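Local coordinates for putative ubiquinone biosynthesis protein (Nostoc punctiforme, PDB 3MSQ) that probably takes part in ubiquinone (coenzyme Q) biosynthesis as a member of the Coq4 family, although its exact role is not established, at residues T125-Y129 with L198-W203; I143-A147 with S158-L162. One frame throughout, in Å; residues are numbered along the deposited sequence.

Contact 1: residues T125-Y129 with L198-W203; sequences THDIY and LIAQKW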
ATOM      1  N   THR A 125       6.735  20.356 -22.761  1.00 57.59           N
ATOM      2  CA  THR A 125       6.465  21.748 -22.446  1.00 57.24           C
ATOM      3  C   THR A 125       6.386  22.132 -20.989  1.00 64.13           C
ATOM      4  O   THR A 125       6.679  23.287 -20.699  1.00 63.85           O
ATOM      5  CB  THR A 125       5.253  22.266 -23.246  1.00 55.81           C
ATOM      6  OG1 THR A 125       4.058  21.638 -22.790  1.00 46.72           O
ATOM      7  CG2 THR A 125       5.402  22.063 -24.747  1.00 58.61           C
ATOM      8  N   HIS A 126       5.980  21.220 -20.072  1.00 63.23           N
ATOM      9  CA  HIS A 126       5.760  21.575 -18.663  1.00 64.54           C
ATOM     10  C   HIS A 126       6.889  22.275 -17.898  1.00 67.26           C
ATOM     11  O   HIS A 126       6.598  23.046 -16.985  1.00 67.55           O
ATOM     12  CB  HIS A 126       5.011  20.498 -17.857  1.00 66.27           C
ATOM     13  CG  HIS A 126       5.823  19.812 -16.803  1.00 70.94           C
ATOM     14  ND1 HIS A 126       6.336  18.536 -17.000  1.00 73.13           N
ATOM     15  CD2 HIS A 126       6.133  20.225 -15.549  1.00 73.60           C
ATOM     16  CE1 HIS A 126       6.963  18.233 -15.877  1.00 73.46           C
ATOM     17  NE2 HIS A 126       6.871  19.226 -14.975  1.00 73.92           N
ATOM     18  N   ASP A 127       8.141  22.084 -18.298  1.00 63.15           N
ATOM     19  CA  ASP A 127       9.264  22.766 -17.647  1.00 63.39           C
ATOM     20  C   ASP A 127       9.317  24.280 -17.970  1.00 67.55           C
ATOM     21  O   ASP A 127       9.989  25.027 -17.270  1.00 67.42           O
ATOM     22  CB  ASP A 127      10.589  22.071 -17.980  1.00 65.34           C
ATOM     23  CG  ASP A 127      11.624  22.242 -16.921  1.00 73.26           C
ATOM     24  OD1 ASP A 127      11.426  21.699 -15.809  1.00 73.44           O
ATOM     25  OD2 ASP A 127      12.646  22.899 -17.199  1.00 82.64           O
ATOM     26  N   ILE A 128       8.601  24.719 -19.015  1.00 65.06           N
ATOM     27  CA  ILE A 128       8.501  26.121 -19.440  1.00 65.68           C
ATOM     28  C   ILE A 128       7.455  26.816 -18.550  1.00 71.52           C
ATOM     29  O   ILE A 128       7.679  27.954 -18.135  1.00 71.58           O
ATOM     30  CB  ILE A 128       8.190  26.222 -20.978  1.00 67.88           C
ATOM     31  CG1 ILE A 128       9.355  25.680 -21.829  1.00 68.61           C
ATOM     32  CG2 ILE A 128       7.837  27.631 -21.424  1.00 68.13           C
ATOM     33  CD1 ILE A 128       8.982  24.641 -22.909  1.00 76.74           C
ATOM     34  N   TYR A 129       6.344  26.106 -18.226  1.00 69.28           N
ATOM     35  CA  TYR A 129       5.198  26.575 -17.431  1.00 69.71           C
ATOM     36  C   TYR A 129       5.553  27.431 -16.228  1.00 76.10           C
ATOM     37  O   TYR A 129       5.043  28.546 -16.131  1.00 78.09           O
ATOM     38  CB  TYR A 129       4.257  25.426 -16.987  1.00 70.16           C
ATOM     39  CG  TYR A 129       3.496  24.696 -18.071  1.00 72.42           C
ATOM     40  CD1 TYR A 129       3.530  25.130 -19.389  1.00 74.26           C
ATOM     41  CD2 TYR A 129       2.757  23.552 -17.779  1.00 73.82           C
ATOM     42  CE1 TYR A 129       2.874  24.431 -20.395  1.00 77.00           C
ATOM     43  CE2 TYR A 129       2.094  22.842 -18.777  1.00 74.81           C
ATOM     44  CZ  TYR A 129       2.145  23.292 -20.086  1.00 85.66           C
ATOM     45  OH  TYR A 129       1.488  22.621 -21.093  1.00 87.78           O
ATOM     46  N   LEU A 198      -2.295  27.354 -20.364  1.00 52.92           N
ATOM     47  CA  LEU A 198      -0.880  27.035 -20.580  1.00 52.75           C
ATOM     48  C   LEU A 198      -0.751  25.986 -21.683  1.00 56.26           C
ATOM     49  O   LEU A 198      -0.034  26.215 -22.652  1.00 55.88           O
ATOM     50  CB  LEU A 198      -0.240  26.461 -19.291  1.00 52.41           C
ATOM     51  CG  LEU A 198      -0.008  27.399 -18.106  1.00 56.12           C
ATOM     52  CD1 LEU A 198       0.497  26.593 -16.907  1.00 54.62           C
ATOM     53  CD2 LEU A 198       0.953  28.554 -18.469  1.00 55.76           C
ATOM     54  N   ILE A 199      -1.477  24.851 -21.526  1.00 51.78           N
ATOM     55  CA  ILE A 199      -1.512  23.691 -22.425  1.00 50.71           C
ATOM     56  C   ILE A 199      -1.851  24.035 -23.898  1.00 56.45           C
ATOM     57  O   ILE A 199      -1.372  23.332 -24.796  1.00 56.97           O
ATOM     58  CB  ILE A 199      -2.398  22.545 -21.820  1.00 52.78           C
ATOM     59  CG1 ILE A 199      -2.096  21.162 -22.409  1.00 53.38           C
ATOM     60  CG2 ILE A 199      -3.894  22.841 -21.839  1.00 52.75           C
ATOM     61  CD1 ILE A 199      -0.944  20.416 -21.746  1.00 60.84           C
ATOM     62  N   ALA A 200      -2.624  25.141 -24.137  1.00 51.74           N
ATOM     63  CA  ALA A 200      -3.055  25.620 -25.468  1.00 50.80           C
ATOM     64  C   ALA A 200      -1.996  26.380 -26.275  1.00 51.66           C
ATOM     65  O   ALA A 200      -2.203  26.606 -27.470  1.00 50.78           O
ATOM     66  CB  ALA A 200      -4.312  26.473 -25.335  1.00 52.04           C
ATOM     67  N   GLN A 201      -0.874  26.767 -25.634  1.00 48.09           N
ATOM     68  CA  GLN A 201       0.203  27.564 -26.241  1.00 48.57           C
ATOM     69  C   GLN A 201       1.224  26.787 -27.047  1.00 54.66           C
ATOM     70  O   GLN A 201       1.713  25.744 -26.588  1.00 53.57           O
ATOM     71  CB  GLN A 201       0.943  28.425 -25.197  1.00 49.29           C
ATOM     72  CG  GLN A 201       0.057  29.281 -24.294  1.00 45.72           C
ATOM     73  CD  GLN A 201      -1.000  30.035 -25.048  1.00 55.49           C
ATOM     74  OE1 GLN A 201      -0.716  30.865 -25.911  1.00 49.80           O
ATOM     75  NE2 GLN A 201      -2.252  29.790 -24.707  1.00 52.65           N
ATOM     76  N   LYS A 202       1.571  27.336 -28.244  1.00 52.09           N
ATOM     77  CA  LYS A 202       2.610  26.811 -29.120  1.00 51.67           C
ATOM     78  C   LYS A 202       3.931  27.473 -28.694  1.00 59.39           C
ATOM     79  O   LYS A 202       4.444  28.357 -29.380  1.00 60.53           O
ATOM     80  CB  LYS A 202       2.288  27.074 -30.595  1.00 52.37           C
ATOM     81  CG  LYS A 202       1.301  26.096 -31.188  1.00 49.77           C
ATOM     82  CD  LYS A 202       1.083  26.332 -32.672  1.00 49.32           C
ATOM     83  CE  LYS A 202       0.126  25.336 -33.287  1.00 54.30           C
ATOM     84  NZ  LYS A 202      -0.509  25.863 -34.519  1.00 66.26           N
ATOM     85  N   TRP A 203       4.445  27.058 -27.524  1.00 57.78           N
ATOM     86  CA  TRP A 203       5.648  27.583 -26.861  1.00 59.46           C
ATOM     87  C   TRP A 203       6.865  27.902 -27.730  1.00 60.25           C
ATOM     88  O   TRP A 203       7.515  28.917 -27.492  1.00 58.53           O
ATOM     89  CB  TRP A 203       6.040  26.714 -25.642  1.00 59.30           C
ATOM     90  CG  TRP A 203       4.960  26.592 -24.608  1.00 60.83           C
ATOM     91  CD1 TRP A 203       4.179  25.500 -24.357  1.00 63.45           C
ATOM     92  CD2 TRP A 203       4.503  27.624 -23.732  1.00 61.29           C
ATOM     93  NE1 TRP A 203       3.278  25.783 -23.358  1.00 63.11           N
ATOM     94  CE2 TRP A 203       3.454  27.082 -22.954  1.00 64.97           C
ATOM     95  CE3 TRP A 203       4.866  28.968 -23.539  1.00 63.66           C
ATOM     96  CZ2 TRP A 203       2.775  27.831 -21.983  1.00 64.60           C
ATOM     97  CZ3 TRP A 203       4.197  29.708 -22.575  1.00 65.51           C
ATOM     98  CH2 TRP A 203       3.170  29.140 -21.805  1.00 65.59           C
TER
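The Y129 ring lies between its own helix and L198. On one face, L198 CB sits over the ring centre, 3.9 Å from the centroid, in a CH-pi contact 13° off the ring normal. The opposite face is backed near its rim by CA of H126, one turn back. In this all-helical Coq4-family fold, the contact packs the loop after helix 177-192, with its type I turn L198-Q201, against helix 114-133. At the edge of the Y129 ring, near its plane, comes W203 NE1. The W203 indole also has both faces covered. Q201 CB lies over one, and I128 CG2 lies over the other, toward the rim, 4.3 Å from the centroid of the six-membered ring. Every touching residue is buried.

The two aromatic rings meet obliquely, with planes at 53° and Y129 CE1 3.7 Å from W203 CE2. I128 CG2 stands anti to the backbone N and thus reaches the indole, with W203 CE3 at 3.9 Å. T125 lies across the pyrrole end of the indole, where its CB is 3.6 Å from W203 CD1. Its OG1 bonds back to the carbonyl of L121 in the previous turn. L198 adds a second touch on Y129 through CD1, 3.7 Å from CG of that ring. Helix 139-152 closes in as well: F149 meets the Y129 ring, and Q152 accepts the backbone N-H of L198. At the far end of the tyrosine, the hydroxyl OH of Y129 touches the I199 side chain at CD1, 3.3 Å away.

Contact 2: residues I143-A147 with S158-L162; sequences IGLQA and SVMLL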
ATOM      1  N   ILE A 143       4.588  21.943  -6.636  1.00 60.48           N
ATOM      2  CA  ILE A 143       3.230  21.653  -6.116  1.00 59.88           C
ATOM      3  C   ILE A 143       2.281  22.849  -6.349  1.00 62.99           C
ATOM      4  O   ILE A 143       1.103  22.659  -6.667  1.00 61.86           O
ATOM      5  CB  ILE A 143       3.210  21.136  -4.641  1.00 63.20           C
ATOM      6  CG1 ILE A 143       4.134  19.913  -4.426  1.00 63.73           C
ATOM      7  CG2 ILE A 143       1.784  20.818  -4.183  1.00 63.25           C
ATOM      8  CD1 ILE A 143       3.742  18.569  -5.244  1.00 73.37           C
ATOM      9  N   GLY A 144       2.816  24.057  -6.211  1.00 59.66           N
ATOM     10  CA  GLY A 144       2.082  25.282  -6.501  1.00 59.92           C
ATOM     11  C   GLY A 144       1.700  25.340  -7.972  1.00 63.90           C
ATOM     12  O   GLY A 144       0.546  25.625  -8.284  1.00 64.09           O
ATOM     13  N   LEU A 145       2.657  25.022  -8.892  1.00 59.09           N
ATOM     14  CA  LEU A 145       2.437  25.007 -10.341  1.00 57.80           C
ATOM     15  C   LEU A 145       1.362  24.003 -10.727  1.00 62.44           C
ATOM     16  O   LEU A 145       0.535  24.303 -11.603  1.00 63.60           O
ATOM     17  CB  LEU A 145       3.750  24.747 -11.129  1.00 57.32           C
ATOM     18  CG  LEU A 145       3.630  24.531 -12.641  1.00 59.58           C
ATOM     19  CD1 LEU A 145       3.324  25.824 -13.355  1.00 59.92           C
ATOM     20  CD2 LEU A 145       4.874  23.896 -13.192  1.00 59.27           C
ATOM     21  N   GLN A 146       1.354  22.818 -10.071  1.00 56.72           N
ATOM     22  CA  GLN A 146       0.355  21.773 -10.349  1.00 54.30           C
ATOM     23  C   GLN A 146      -1.046  22.257  -9.973  1.00 54.79           C
ATOM     24  O   GLN A 146      -2.018  21.905 -10.625  1.00 53.75           O
ATOM     25  CB  GLN A 146       0.704  20.448  -9.623  1.00 55.28           C
ATOM     26  CG  GLN A 146       1.982  19.732 -10.116  1.00 52.30           C
ATOM     27  CD  GLN A 146       1.913  19.211 -11.535  1.00 61.88           C
ATOM     28  OE1 GLN A 146       0.844  18.983 -12.099  1.00 50.41           O
ATOM     29  NE2 GLN A 146       3.064  19.023 -12.157  1.00 60.59           N
ATOM     30  N   ALA A 147      -1.135  23.086  -8.931  1.00 51.63           N
ATOM     31  CA  ALA A 147      -2.386  23.668  -8.446  1.00 51.35           C
ATOM     32  C   ALA A 147      -2.890  24.674  -9.462  1.00 53.55           C
ATOM     33  O   ALA A 147      -4.076  24.657  -9.780  1.00 53.59           O
ATOM     34  CB  ALA A 147      -2.185  24.306  -7.069  1.00 52.58           C
ATOM     35  N   SER A 158      -1.662  15.786 -12.147  1.00 51.35           N
ATOM     36  CA  SER A 158      -1.765  16.972 -11.286  1.00 50.87           C
ATOM     37  C   SER A 158      -2.518  16.642  -9.986  1.00 56.61           C
ATOM     38  O   SER A 158      -2.005  16.918  -8.886  1.00 57.13           O
ATOM     39  CB  SER A 158      -2.423  18.128 -12.033  1.00 51.95           C
ATOM     40  OG  SER A 158      -1.591  18.553 -13.099  1.00 52.20           O
ATOM     41  N   VAL A 159      -3.694  15.986 -10.112  1.00 52.69           N
ATOM     42  CA  VAL A 159      -4.518  15.570  -8.975  1.00 53.14           C
ATOM     43  C   VAL A 159      -3.690  14.711  -8.031  1.00 54.01           C
ATOM     44  O   VAL A 159      -3.699  14.942  -6.829  1.00 53.23           O
ATOM     45  CB  VAL A 159      -5.759  14.773  -9.413  1.00 59.12           C
ATOM     46  CG1 VAL A 159      -6.760  14.645  -8.274  1.00 59.63           C
ATOM     47  CG2 VAL A 159      -6.402  15.377 -10.638  1.00 59.64           C
HETATM   48  N   MSE A 160      -3.018  13.685  -8.589  1.00 49.89           N
HETATM   49  CA  MSE A 160      -2.188  12.721  -7.871  1.00 48.55           C
HETATM   50  C   MSE A 160      -1.029  13.433  -7.214  1.00 56.43           C
HETATM   51  O   MSE A 160      -0.837  13.263  -6.001  1.00 57.95           O
HETATM   52  CB  MSE A 160      -1.682  11.614  -8.798  1.00 49.42           C
HETATM   53  CG  MSE A 160      -2.800  10.760  -9.442  1.00 53.98           C
HETATM   54 SE   MSE A 160      -4.089   9.966  -8.203  0.75 59.33          SE
HETATM   55  CE  MSE A 160      -5.570  10.992  -8.643  1.00 53.48           C
ATOM     56  N   LEU A 161      -0.310  14.298  -7.991  1.00 52.83           N
ATOM     57  CA  LEU A 161       0.818  15.080  -7.478  1.00 52.03           C
ATOM     58  C   LEU A 161       0.432  16.064  -6.411  1.00 55.74           C
ATOM     59  O   LEU A 161       1.250  16.290  -5.517  1.00 57.57           O
ATOM     60  CB  LEU A 161       1.675  15.725  -8.574  1.00 51.50           C
ATOM     61  CG  LEU A 161       2.577  14.778  -9.389  1.00 55.07           C
ATOM     62  CD1 LEU A 161       3.259  15.515 -10.511  1.00 54.56           C
ATOM     63  CD2 LEU A 161       3.593  14.033  -8.502  1.00 56.91           C
ATOM     64  N   LEU A 162      -0.818  16.607  -6.449  1.00 50.45           N
ATOM     65  CA  LEU A 162      -1.304  17.512  -5.398  1.00 50.32           C
ATOM     66  C   LEU A 162      -1.521  16.760  -4.110  1.00 54.65           C
ATOM     67  O   LEU A 162      -0.900  17.140  -3.121  1.00 56.43           O
ATOM     68  CB  LEU A 162      -2.568  18.260  -5.784  1.00 50.35           C
ATOM     69  CG  LEU A 162      -2.435  19.762  -5.741  1.00 54.57           C
ATOM     70  CD1 LEU A 162      -2.524  20.316  -7.117  1.00 55.41           C
ATOM     71  CD2 LEU A 162      -3.526  20.369  -4.951  1.00 55.23           C
TER
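This is a helical hairpin: helices 139-152 and 156-172 follow each other through a very short connection and run back in a roughly antiparallel direction. The axes of the two short segments pass 9.3 Å apart, and their N-to-C directions differ by 140°. Backbones come nearest at the Q146-S158 level, with CA atoms 5.3 Å apart.

One polar bond spans the hairpin here. The hydroxyl OG of S158 donates to OE1 of Q146 at 2.7 Å. It meets the amide oxygen almost head-on, with a C=O...donor angle of 174°. The Q146 side chain bends at chi2 (-66°), which turns its amide toward the start of the second helix. Both residues are buried, so the bond pairs two polar groups inside the helix packing. The other end of the amide rests on carbon: NE2 of Q146 is 3.9 Å from CD1 of L161. A leucine in place of Q146 would remove the acceptor and would probably leave the buried S158 hydroxyl without its mate across the hairpin.

The rest is van der Waals packing. L162 pushes CD1 against the first helix, 3.6 Å from the backbone N of A147 and 4.0 Å from its CB. I143 CD1 reaches over to the backbone carbonyl of L161.

Helix 156-172 overlaps a predicted transmembrane segment, yet in this structure it is packed among other helices. I184 of helix 177-192 touches I143, A147 and L162, covering the hairpin along one side. W122 of helix 114-133 meets Q146. V159 and selenomethionine M160, which take no part in the contact, pack on F177 and S170, respectively, of a second subunit.

Contact 2 is nested in the chain loop that contact 1 closes, and their centres lie about 16 Å apart. They touch through L145, which makes no contact with 158-162: its CD1 is 3.8 Å from CB of Y129. W122 serves both, stacking on H126, touching Y129 and meeting Q146. F149 also bridges them, reaching Y129, I199 and S158. Helix 139-152 is thus shared, joining the 198-203 loop to the hairpin. H126, D127, H130 and E142 fit the HDxxH-x11-E motif proposed to bind a metal in Coq4 proteins. H126 touches E142, and no metal is established here.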